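NikO protein (PDB 4FQD) transfers an enolpyruvyl group in nikkomycin biosynthesis and, as a MurA-subfamily member of the EPSP synthase family, probably takes it from phosphoenolpyruvate. Local coordinates at residues Ser31-Ser36 against Ile262-Glu267; Pro50-Asn55 against Pro256-Leu261; Asp141-Asp146 against Gly189-Gly194; Pro215-Asp220 against Met335-Phe340. The protein carries 4 engineered substitutions. All coordinates share one frame; numbering follows the deposited sequence.

Contact 1 (Ser31-Ser36 against Ile262-Glu267); sequences SGFKHS and IPDLIE
Ser31 O accepts the amide of Asp264, with 2.7 Å between Ser31 O and Asp264 N and the donor in the carbonyl plane. Two residues further on, Phe33 N donates a hydrogen bond to Ile262 O, so Gly32 and Pro263 form a single backbone bridge. The carboxylate of Asp264 serves both chains: OD1 caps its own helix through Glu267 N, while OD2 is met on its anti side by Lys34 N at 3.1 Å, 27° out of the carboxylate plane. Two helices, 34-44 and 265-278, therefore start side by side at one acid. The preceding loops pass here between the sheet holding strands 50-54 and 257-260 and the sheet holding strands 27-29 and 283-286, consistent with the paired crossovers that join the two domains of the EPSP synthase fold. Phe33 is sandwiched: Leu265 CG sits over the centre of one ring face, 3.9 Å from the centroid, and His35 CB lies over the opposite face near the rim. Chi1 (-161°) sets Phe33 CG beside the carbonyl carbon. At the ring edge Asp264 OD2 lies in plane, ring and carboxylate planes 87° apart. The Ile262 and Phe33 side chains lie side by side, CG2 against CB. At the far end Glu267 OE1 receives Ser31 N at 2.8 Å on its syn side. Glu267 OE2 is held by Trp271 and by a water that also reaches Ser31 OG.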
# COMPACT_ATOMS: atom_id res chain seq x y z
N SER A 31 16.24 -23.46 -9.83
CA SER A 31 15.60 -24.74 -9.55
C SER A 31 14.09 -24.55 -9.57
O SER A 31 13.60 -23.43 -9.59
CB SER A 31 16.06 -25.29 -8.20
OG SER A 31 17.44 -25.59 -8.21
N GLY A 32 13.36 -25.66 -9.57
CA GLY A 32 11.91 -25.62 -9.62
C GLY A 32 11.28 -24.98 -8.40
O GLY A 32 11.90 -24.91 -7.34
N PHE A 33 10.05 -24.52 -8.56
CA PHE A 33 9.32 -23.86 -7.48
C PHE A 33 9.07 -24.83 -6.32
O PHE A 33 8.44 -25.87 -6.49
CB PHE A 33 7.99 -23.31 -7.99
CG PHE A 33 7.39 -22.25 -7.11
CD1 PHE A 33 8.13 -21.64 -6.11
CD2 PHE A 33 6.06 -21.87 -7.27
CE1 PHE A 33 7.57 -20.67 -5.30
CE2 PHE A 33 5.50 -20.89 -6.47
CZ PHE A 33 6.25 -20.29 -5.48
N LYS A 34 9.59 -24.46 -5.15
CA LYS A 34 9.42 -25.24 -3.93
C LYS A 34 7.95 -25.47 -3.60
O LYS A 34 7.55 -26.58 -3.22
CB LYS A 34 10.10 -24.52 -2.77
CG LYS A 34 9.64 -24.97 -1.40
CD LYS A 34 10.23 -24.09 -0.31
CE LYS A 34 9.69 -24.47 1.05
NZ LYS A 34 10.23 -23.60 2.13
N HIS A 35 7.15 -24.42 -3.73
CA HIS A 35 5.74 -24.49 -3.36
C HIS A 35 4.91 -25.29 -4.37
O HIS A 35 3.93 -25.95 -3.99
CB HIS A 35 5.17 -23.08 -3.17
CG HIS A 35 5.83 -22.32 -2.06
ND1 HIS A 35 6.31 -21.04 -2.22
CD2 HIS A 35 6.10 -22.66 -0.78
CE1 HIS A 35 6.85 -20.62 -1.09
NE2 HIS A 35 6.73 -21.58 -0.20
N SER A 36 5.30 -25.24 -5.64
CA SER A 36 4.64 -26.04 -6.67
C SER A 36 4.98 -27.52 -6.49
O SER A 36 4.16 -28.39 -6.76
CB SER A 36 5.05 -25.58 -8.06
OG SER A 36 4.49 -24.33 -8.38
N ILE A 262 7.61 -25.04 -12.71
CA ILE A 262 7.93 -23.66 -12.99
C ILE A 262 9.15 -23.27 -12.15
O ILE A 262 9.27 -23.70 -11.00
CB ILE A 262 6.72 -22.74 -12.68
CG1 ILE A 262 7.00 -21.29 -13.08
CG2 ILE A 262 6.32 -22.83 -11.22
CD1 ILE A 262 5.79 -20.39 -12.95
N PRO A 263 10.09 -22.51 -12.73
CA PRO A 263 11.26 -22.05 -11.98
C PRO A 263 10.86 -21.33 -10.69
O PRO A 263 9.85 -20.63 -10.68
CB PRO A 263 11.93 -21.07 -12.95
CG PRO A 263 11.58 -21.61 -14.29
CD PRO A 263 10.18 -22.16 -14.16
N ASP A 264 11.65 -21.51 -9.64
CA ASP A 264 11.34 -20.95 -8.33
C ASP A 264 11.19 -19.43 -8.41
O ASP A 264 12.13 -18.73 -8.78
CB ASP A 264 12.41 -21.33 -7.31
CG ASP A 264 11.97 -21.08 -5.88
OD1 ASP A 264 12.03 -19.91 -5.43
OD2 ASP A 264 11.56 -22.05 -5.20
N LEU A 265 10.01 -18.94 -8.06
CA LEU A 265 9.66 -17.53 -8.21
C LEU A 265 10.56 -16.63 -7.37
O LEU A 265 11.05 -15.61 -7.85
CB LEU A 265 8.20 -17.30 -7.85
CG LEU A 265 7.17 -18.17 -8.58
CD1 LEU A 265 5.75 -17.78 -8.20
CD2 LEU A 265 7.37 -18.09 -10.07
N ILE A 266 10.77 -17.00 -6.11
CA ILE A 266 11.55 -16.18 -5.20
C ILE A 266 13.05 -16.28 -5.51
O ILE A 266 13.80 -15.34 -5.26
CB ILE A 266 11.28 -16.54 -3.73
CG1 ILE A 266 9.77 -16.63 -3.48
CG2 ILE A 266 11.91 -15.51 -2.80
CD1 ILE A 266 9.02 -15.36 -3.82
N GLU A 267 13.47 -17.41 -6.06
CA GLU A 267 14.86 -17.57 -6.46
C GLU A 267 15.18 -16.61 -7.61
O GLU A 267 16.26 -16.03 -7.66
CB GLU A 267 15.17 -19.01 -6.88
CG GLU A 267 16.64 -19.23 -7.22
CD GLU A 267 16.92 -20.62 -7.77
OE1 GLU A 267 15.97 -21.43 -7.86
OE2 GLU A 267 18.09 -20.89 -8.11
O HOH W 1 19.48 -23.25 -8.25

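Contact 2 (Pro50-Asn55 against Pro256-Leu261). Engineered in segment 50-55: Arg52 (natural residue Pro).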
# COMPACT_ATOMS: atom_id res chain seq x y z
N PRO A 50 1.77 -43.02 -11.20
CA PRO A 50 3.10 -42.41 -11.05
C PRO A 50 3.13 -40.99 -11.58
O PRO A 50 2.56 -40.70 -12.64
CB PRO A 50 4.00 -43.32 -11.90
CG PRO A 50 3.08 -43.93 -12.90
CD PRO A 50 1.78 -44.13 -12.18
N VAL A 51 3.79 -40.10 -10.85
CA VAL A 51 3.92 -38.71 -11.27
C VAL A 51 5.39 -38.32 -11.41
O VAL A 51 6.13 -38.29 -10.43
CB VAL A 51 3.24 -37.75 -10.26
CG1 VAL A 51 3.50 -36.30 -10.64
CG2 VAL A 51 1.75 -38.03 -10.20
N ARG A 52 5.80 -38.04 -12.65
CA ARG A 52 7.18 -37.66 -12.91
C ARG A 52 7.34 -36.14 -12.87
O ARG A 52 6.77 -35.42 -13.68
CB ARG A 52 7.65 -38.20 -14.26
CG ARG A 52 9.11 -37.90 -14.55
CD ARG A 52 9.57 -38.48 -15.87
NE ARG A 52 11.00 -38.28 -16.07
CZ ARG A 52 11.66 -38.62 -17.17
NH1 ARG A 52 11.01 -39.17 -18.19
NH2 ARG A 52 12.96 -38.39 -17.26
N ILE A 53 8.14 -35.67 -11.92
CA ILE A 53 8.33 -34.24 -11.72
C ILE A 53 9.71 -33.79 -12.19
O ILE A 53 10.71 -34.02 -11.51
CB ILE A 53 8.15 -33.86 -10.24
CG1 ILE A 53 6.84 -34.43 -9.69
CG2 ILE A 53 8.19 -32.35 -10.07
CD1 ILE A 53 6.63 -34.17 -8.22
N GLU A 54 9.75 -33.14 -13.35
CA GLU A 54 11.00 -32.62 -13.88
C GLU A 54 11.29 -31.23 -13.31
O GLU A 54 10.39 -30.58 -12.79
CB GLU A 54 10.97 -32.58 -15.41
CG GLU A 54 10.65 -33.92 -16.04
CD GLU A 54 11.44 -34.16 -17.31
OE1 GLU A 54 12.45 -33.46 -17.53
OE2 GLU A 54 11.05 -35.06 -18.09
N ASN A 55 12.54 -30.79 -13.44
CA ASN A 55 12.99 -29.53 -12.85
C ASN A 55 12.66 -29.47 -11.37
O ASN A 55 12.15 -28.47 -10.87
CB ASN A 55 12.38 -28.33 -13.59
CG ASN A 55 13.06 -27.02 -13.23
OD1 ASN A 55 14.25 -26.98 -12.95
ND2 ASN A 55 12.28 -25.94 -13.22
N PRO A 256 -1.18 -41.48 -15.32
CA PRO A 256 0.22 -41.08 -15.17
C PRO A 256 0.46 -39.65 -15.64
O PRO A 256 -0.13 -39.22 -16.64
CB PRO A 256 0.97 -42.06 -16.09
CG PRO A 256 0.07 -43.25 -16.17
CD PRO A 256 -1.32 -42.70 -16.15
N VAL A 257 1.31 -38.91 -14.93
CA VAL A 257 1.52 -37.50 -15.22
C VAL A 257 2.99 -37.13 -15.35
O VAL A 257 3.82 -37.50 -14.52
CB VAL A 257 0.88 -36.61 -14.13
CG1 VAL A 257 1.15 -35.13 -14.41
CG2 VAL A 257 -0.61 -36.86 -14.03
N ASP A 258 3.31 -36.39 -16.41
CA ASP A 258 4.63 -35.80 -16.59
C ASP A 258 4.52 -34.29 -16.46
O ASP A 258 3.79 -33.65 -17.22
CB ASP A 258 5.21 -36.17 -17.96
CG ASP A 258 6.07 -37.42 -17.91
OD1 ASP A 258 5.86 -38.25 -17.01
OD2 ASP A 258 6.95 -37.56 -18.78
N VAL A 259 5.25 -33.71 -15.51
CA VAL A 259 5.18 -32.28 -15.28
C VAL A 259 6.55 -31.65 -15.03
O VAL A 259 7.36 -32.17 -14.26
CB VAL A 259 4.21 -31.94 -14.12
CG1 VAL A 259 4.59 -32.70 -12.85
CG2 VAL A 259 4.16 -30.44 -13.87
N THR A 260 6.81 -30.54 -15.70
CA THR A 260 8.04 -29.78 -15.49
C THR A 260 7.74 -28.54 -14.65
O THR A 260 7.01 -27.65 -15.08
CB THR A 260 8.66 -29.34 -16.83
OG1 THR A 260 8.89 -30.49 -17.65
CG2 THR A 260 9.98 -28.62 -16.59
N LEU A 261 8.30 -28.50 -13.45
CA LEU A 261 8.03 -27.41 -12.51
C LEU A 261 8.42 -26.04 -13.04
O LEU A 261 9.42 -25.89 -13.75
CB LEU A 261 8.74 -27.65 -11.18
CG LEU A 261 8.21 -28.78 -10.29
CD1 LEU A 261 8.97 -28.81 -8.97
CD2 LEU A 261 6.72 -28.62 -10.05
O HOH W 2 4.46 -40.59 -15.06
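Arg52 is clasped between two residues of the neighbouring strand: its N donates to Val257 O at 2.8 Å, and its O accepts from Val259 N at 2.9 Å. Glu54 repeats the pattern with Val259 O and Leu261 N, and Val257 N reaches back to Pro50 O, which completes the bonding of a regular parallel pair. A water bonded to Pro50 O and Val257 O sits beside the start of the pairing. At the other end the chain of Asn55 turns with positive phi, and its ND2 lies 2.9 Å from Leu261 O; that carbonyl oxygen lies in the amide plane of Asn55, although ND2 stands above the carbonyl plane. On one face, with Ile53 CG1 anti to the carbonyl carbon (chi1 -51°), Ile53 CG2 lies anti to the backbone N and presses on Leu261 CG at 3.6 Å. Val51, Val257 and Val259 continue this apolar surface, and helices 34-44 and 219-231 cover it. On the other face Asp258 OD1 lies 3.3 Å from Arg52 CB, while the carboxylate and guanidinium planes stand 85° apart. Arg52, an engineered residue, has Glu54 OE2 over the centre of its guanidinium, a long salt bridge at 3.8 Å from NE with no N-H aimed at the oxygen. Further out, strand 84-88 bonds to the other edge of 50-54, making it an inner strand of a mixed sheet. The pairing thus rests on directional main-chain bonds and an apolar inner face, while charge probably adds little directional hold across the strands.

Contact 3 (Asp141-Asp146 against Gly189-Gly194). Engineered in segment 141-146: Asp141 (natural residue Val). With SO4 (sulfate ion), chain C.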
# COMPACT_ATOMS: atom_id res chain seq x y z
N ASP A 141 -2.46 -24.19 11.40
CA ASP A 141 -3.12 -25.16 10.53
C ASP A 141 -4.61 -25.24 10.83
O ASP A 141 -5.32 -26.12 10.33
CB ASP A 141 -2.49 -26.55 10.69
CG ASP A 141 -2.33 -26.96 12.14
OD1 ASP A 141 -3.02 -26.39 13.01
OD2 ASP A 141 -1.52 -27.87 12.41
N GLU A 142 -5.06 -24.31 11.65
CA GLU A 142 -6.44 -24.27 12.10
C GLU A 142 -7.40 -24.02 10.92
O GLU A 142 -8.49 -24.59 10.87
CB GLU A 142 -6.58 -23.23 13.21
CG GLU A 142 -7.98 -22.92 13.65
CD GLU A 142 -8.54 -21.77 12.87
OE1 GLU A 142 -7.74 -20.96 12.35
OE2 GLU A 142 -9.78 -21.68 12.76
N HIS A 143 -6.97 -23.20 9.97
CA HIS A 143 -7.76 -22.94 8.76
C HIS A 143 -7.87 -24.17 7.86
O HIS A 143 -8.87 -24.36 7.17
CB HIS A 143 -7.18 -21.77 7.97
CG HIS A 143 -5.78 -21.98 7.50
ND1 HIS A 143 -4.72 -22.16 8.37
CD2 HIS A 143 -5.25 -22.03 6.26
CE1 HIS A 143 -3.60 -22.32 7.68
NE2 HIS A 143 -3.90 -22.24 6.40
N LEU A 144 -6.83 -25.00 7.87
CA LEU A 144 -6.83 -26.25 7.13
C LEU A 144 -7.90 -27.20 7.65
O LEU A 144 -8.60 -27.86 6.88
CB LEU A 144 -5.46 -26.93 7.22
CG LEU A 144 -4.53 -26.80 6.01
CD1 LEU A 144 -4.39 -25.35 5.58
CD2 LEU A 144 -3.17 -27.39 6.32
N LEU A 145 -8.03 -27.26 8.98
CA LEU A 145 -9.00 -28.13 9.62
C LEU A 145 -10.43 -27.65 9.37
O LEU A 145 -11.35 -28.46 9.28
CB LEU A 145 -8.73 -28.22 11.12
CG LEU A 145 -7.34 -28.74 11.51
CD1 LEU A 145 -7.18 -28.74 13.02
CD2 LEU A 145 -7.11 -30.14 10.95
N ASP A 146 -10.60 -26.34 9.25
CA ASP A 146 -11.92 -25.77 8.99
C ASP A 146 -12.38 -26.08 7.58
O ASP A 146 -13.56 -26.32 7.34
CB ASP A 146 -11.90 -24.25 9.22
CG ASP A 146 -13.28 -23.64 9.10
OD1 ASP A 146 -13.70 -23.32 7.97
OD2 ASP A 146 -13.95 -23.47 10.14
N GLY A 189 -4.47 -12.72 2.99
CA GLY A 189 -4.42 -13.33 4.30
C GLY A 189 -3.45 -14.50 4.36
O GLY A 189 -3.13 -15.08 3.33
N PRO A 190 -2.99 -14.84 5.57
CA PRO A 190 -2.05 -15.95 5.76
C PRO A 190 -2.70 -17.32 5.59
O PRO A 190 -1.99 -18.31 5.40
CB PRO A 190 -1.58 -15.75 7.20
CG PRO A 190 -2.73 -15.09 7.87
CD PRO A 190 -3.34 -14.18 6.84
N CYS A 191 -4.03 -17.37 5.67
CA CYS A 191 -4.77 -18.62 5.57
C CYS A 191 -5.36 -18.82 4.17
O CYS A 191 -5.95 -19.85 3.87
CB CYS A 191 -5.88 -18.67 6.63
SG CYS A 191 -5.31 -18.44 8.34
N TYR A 192 -5.17 -17.82 3.31
CA TYR A 192 -5.78 -17.81 1.99
C TYR A 192 -5.27 -18.96 1.11
O TYR A 192 -6.03 -19.84 0.72
CB TYR A 192 -5.53 -16.46 1.30
CG TYR A 192 -6.36 -16.21 0.06
CD1 TYR A 192 -7.41 -17.05 -0.30
CD2 TYR A 192 -6.07 -15.14 -0.77
CE1 TYR A 192 -8.15 -16.82 -1.44
CE2 TYR A 192 -6.81 -14.90 -1.91
CZ TYR A 192 -7.85 -15.74 -2.24
OH TYR A 192 -8.58 -15.50 -3.39
N SER A 193 -3.97 -18.95 0.82
CA SER A 193 -3.39 -19.91 -0.11
C SER A 193 -3.53 -21.35 0.36
O SER A 193 -3.82 -22.24 -0.44
CB SER A 193 -1.92 -19.57 -0.37
OG SER A 193 -1.13 -19.75 0.79
N GLY A 194 -3.32 -21.59 1.65
CA GLY A 194 -3.41 -22.92 2.21
C GLY A 194 -4.81 -23.50 2.15
O GLY A 194 -4.99 -24.70 1.90
S SO4 C . 1.21 -21.72 2.16
O1 SO4 C . 0.10 -22.22 1.36
O2 SO4 C . 2.20 -22.78 2.34
O3 SO4 C . 1.82 -20.58 1.48
O4 SO4 C . 0.72 -21.29 3.47
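His143 and Cys191 form the close part of this contact. His143 CG, set between its backbone N and carbonyl carbon (chi1 61°), comes within 3.4 Å of Cys191 CB, which stands over one face of the imidazole. SG joins it on that face at 3.9 Å from the ring centroid, a sulfur-aromatic contact offset toward the rim. The opposite face carries Leu144 CD1, so the ring is held between a neighbour on its own helix and a residue across the contact. Cys191 O approaches His143 CD2 at 3.3 Å, and Gly194 CA meets the ring edge near its plane. Lacking a side chain, Gly194 lets the start of helix 192-204 approach NE2, and Leu144 CD1 comes 3.8 Å from Gly194 O. No hydrogen bond spans the two segments; the contact is van der Waals packing of a ring with carbon, sulfur and carbonyl oxygen. Away from this patch it thins. Ser193 turns off the interface, where its OG donates to O1 of a sulfate at 2.8 Å; Lys197 binds the same ion, which probably came from the crystallisation liquor. The start of helix 192-204 is thus packed against helix 142-149, a helix-to-helix contact within the beta/alpha inverse-barrel fold of the enolpyruvyl transferases.

Contact 4 (Pro215-Asp220 against Met335-Phe340); sequences PYLKPD and MSRGVF
Ser336 and Arg337 are the central residues of a type I turn from Met335 to Gly338, which lies against the loop Pro215-Lys218 with 7.3 Å between Tyr216 CA and Ser336 CA. The loop before helix 219-231 thus meets the one between strand 331-334 and helix 344-351, consistent with the domain interface of this family. Lys218 crosses the gap. Bent at chi2 (-57°) and again at chi4, its chain passes Phe340 CZ and brings NZ over the phenyl face, 3.4 Å from the centroid, in a cation-pi contact. The same NZ donates to Gly338 O at 2.9 Å. A water, doubtfully close to NZ, accepts a hydrogen bond from it, bonds to Tyr216 OH and donates to Ser336 O; a second water joins Leu217 N to that carbonyl. At the other end Leu217 CD1 lies over the guanidinium face of Arg337, 3.7 Å from CZ. Arg337 NH2 makes a weak bond to Pro215 O; its stronger partner is Glu241, and Tyr359 of the second subunit packs on the same side chain. With no carboxylate of the two segments touching the ammonium group, its carbonyl and aromatic partners would be expected to stabilise the charged form.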
# COMPACT_ATOMS: atom_id res chain seq x y z
N PRO A 215 -10.56 -17.91 -5.71
CA PRO A 215 -9.42 -18.75 -5.33
C PRO A 215 -8.08 -18.03 -5.41
O PRO A 215 -7.97 -16.98 -6.05
CB PRO A 215 -9.47 -19.86 -6.38
CG PRO A 215 -10.01 -19.19 -7.59
CD PRO A 215 -10.98 -18.15 -7.10
N TYR A 216 -7.07 -18.59 -4.75
CA TYR A 216 -5.70 -18.13 -4.86
C TYR A 216 -5.24 -18.38 -6.29
O TYR A 216 -5.61 -19.40 -6.89
CB TYR A 216 -4.83 -18.89 -3.87
CG TYR A 216 -3.43 -18.34 -3.67
CD1 TYR A 216 -3.23 -17.14 -2.99
CD2 TYR A 216 -2.32 -19.03 -4.13
CE1 TYR A 216 -1.96 -16.64 -2.80
CE2 TYR A 216 -1.05 -18.54 -3.93
CZ TYR A 216 -0.87 -17.35 -3.27
OH TYR A 216 0.40 -16.86 -3.08
N LEU A 217 -4.46 -17.47 -6.86
CA LEU A 217 -4.21 -17.47 -8.30
C LEU A 217 -2.76 -17.69 -8.74
O LEU A 217 -2.49 -17.78 -9.94
CB LEU A 217 -4.75 -16.19 -8.93
CG LEU A 217 -6.26 -15.97 -8.78
CD1 LEU A 217 -6.65 -14.59 -9.26
CD2 LEU A 217 -7.02 -17.05 -9.54
N LYS A 218 -1.84 -17.77 -7.79
CA LYS A 218 -0.43 -17.98 -8.12
C LYS A 218 -0.20 -19.41 -8.63
O LYS A 218 -1.01 -20.29 -8.34
CB LYS A 218 0.44 -17.68 -6.90
CG LYS A 218 0.34 -16.25 -6.40
CD LYS A 218 0.68 -15.26 -7.50
CE LYS A 218 0.62 -13.83 -7.01
NZ LYS A 218 1.66 -13.55 -5.97
N PRO A 219 0.89 -19.63 -9.38
CA PRO A 219 1.23 -20.97 -9.90
C PRO A 219 1.26 -22.02 -8.79
O PRO A 219 1.13 -23.21 -9.07
CB PRO A 219 2.63 -20.78 -10.47
CG PRO A 219 2.65 -19.36 -10.90
CD PRO A 219 1.83 -18.61 -9.89
N ASP A 220 1.46 -21.56 -7.56
CA ASP A 220 1.36 -22.37 -6.36
C ASP A 220 0.12 -23.26 -6.42
O ASP A 220 0.18 -24.46 -6.18
CB ASP A 220 1.26 -21.44 -5.15
CG ASP A 220 1.90 -22.02 -3.92
OD1 ASP A 220 2.04 -23.26 -3.84
OD2 ASP A 220 2.27 -21.23 -3.02
N MET A 335 0.76 -8.63 -0.93
CA MET A 335 -0.55 -9.25 -0.73
C MET A 335 -0.69 -10.54 -1.52
O MET A 335 0.13 -10.86 -2.38
CB MET A 335 -1.66 -8.27 -1.11
CG MET A 335 -1.54 -7.72 -2.52
SD MET A 335 -2.77 -6.46 -2.90
CE MET A 335 -2.42 -6.17 -4.63
N SER A 336 -1.75 -11.29 -1.22
CA SER A 336 -1.99 -12.59 -1.84
C SER A 336 -2.16 -12.50 -3.35
O SER A 336 -1.61 -13.31 -4.10
CB SER A 336 -3.21 -13.26 -1.21
OG SER A 336 -3.04 -13.44 0.19
N ARG A 337 -2.93 -11.51 -3.80
CA ARG A 337 -3.12 -11.29 -5.23
C ARG A 337 -2.23 -10.16 -5.73
O ARG A 337 -2.62 -9.40 -6.63
CB ARG A 337 -4.59 -11.01 -5.55
CG ARG A 337 -5.51 -12.18 -5.24
CD ARG A 337 -6.85 -12.01 -5.93
NE ARG A 337 -7.67 -13.21 -5.80
CZ ARG A 337 -8.79 -13.42 -6.49
NH1 ARG A 337 -9.21 -12.52 -7.37
NH2 ARG A 337 -9.48 -14.54 -6.31
N GLY A 338 -1.04 -10.05 -5.15
CA GLY A 338 -0.08 -9.05 -5.56
C GLY A 338 1.34 -9.51 -5.34
O GLY A 338 1.68 -10.66 -5.63
N VAL A 339 2.17 -8.62 -4.81
CA VAL A 339 3.57 -8.94 -4.54
C VAL A 339 3.69 -9.99 -3.45
O VAL A 339 3.04 -9.89 -2.40
CB VAL A 339 4.35 -7.68 -4.12
CG1 VAL A 339 5.81 -8.02 -3.84
CG2 VAL A 339 4.25 -6.61 -5.19
N PHE A 340 4.52 -11.00 -3.69
CA PHE A 340 4.77 -12.05 -2.71
C PHE A 340 5.37 -11.48 -1.43
O PHE A 340 6.05 -10.46 -1.44
CB PHE A 340 5.72 -13.11 -3.28
CG PHE A 340 5.03 -14.16 -4.10
CD1 PHE A 340 4.27 -15.14 -3.49
CD2 PHE A 340 5.15 -14.17 -5.48
CE1 PHE A 340 3.64 -16.11 -4.24
CE2 PHE A 340 4.53 -15.14 -6.23
CZ PHE A 340 3.77 -16.12 -5.61
O HOH W 3 1.13 -14.08 -3.54
O HOH W 4 -3.27 -14.98 -5.87

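Overall arrangement
Contacts 1 and 2 join successive elements of the same two chain passages: helix 34-44 precedes strand 50-54, strand 257-260 precedes helix 265-278, and Leu261 packs against Gly32 and Ser36. Contact 1 is deepest, about 7 Å from the chain centre to its own centre, and relies on helix-start amides and carboxylates; contact 2, about 19 Å out, is a sheet pairing with one buried face and one exposed. Contact 4 meets contact 1 where Leu265 touches Phe340, and meets contact 3 through Tyr192, whose OH reaches Arg337. It surrounds a lysine ammonium with a carbonyl, an aromatic face and water, whereas contact 3 is small and joins its segments by packing alone. Contacts 2 and 3 do not touch.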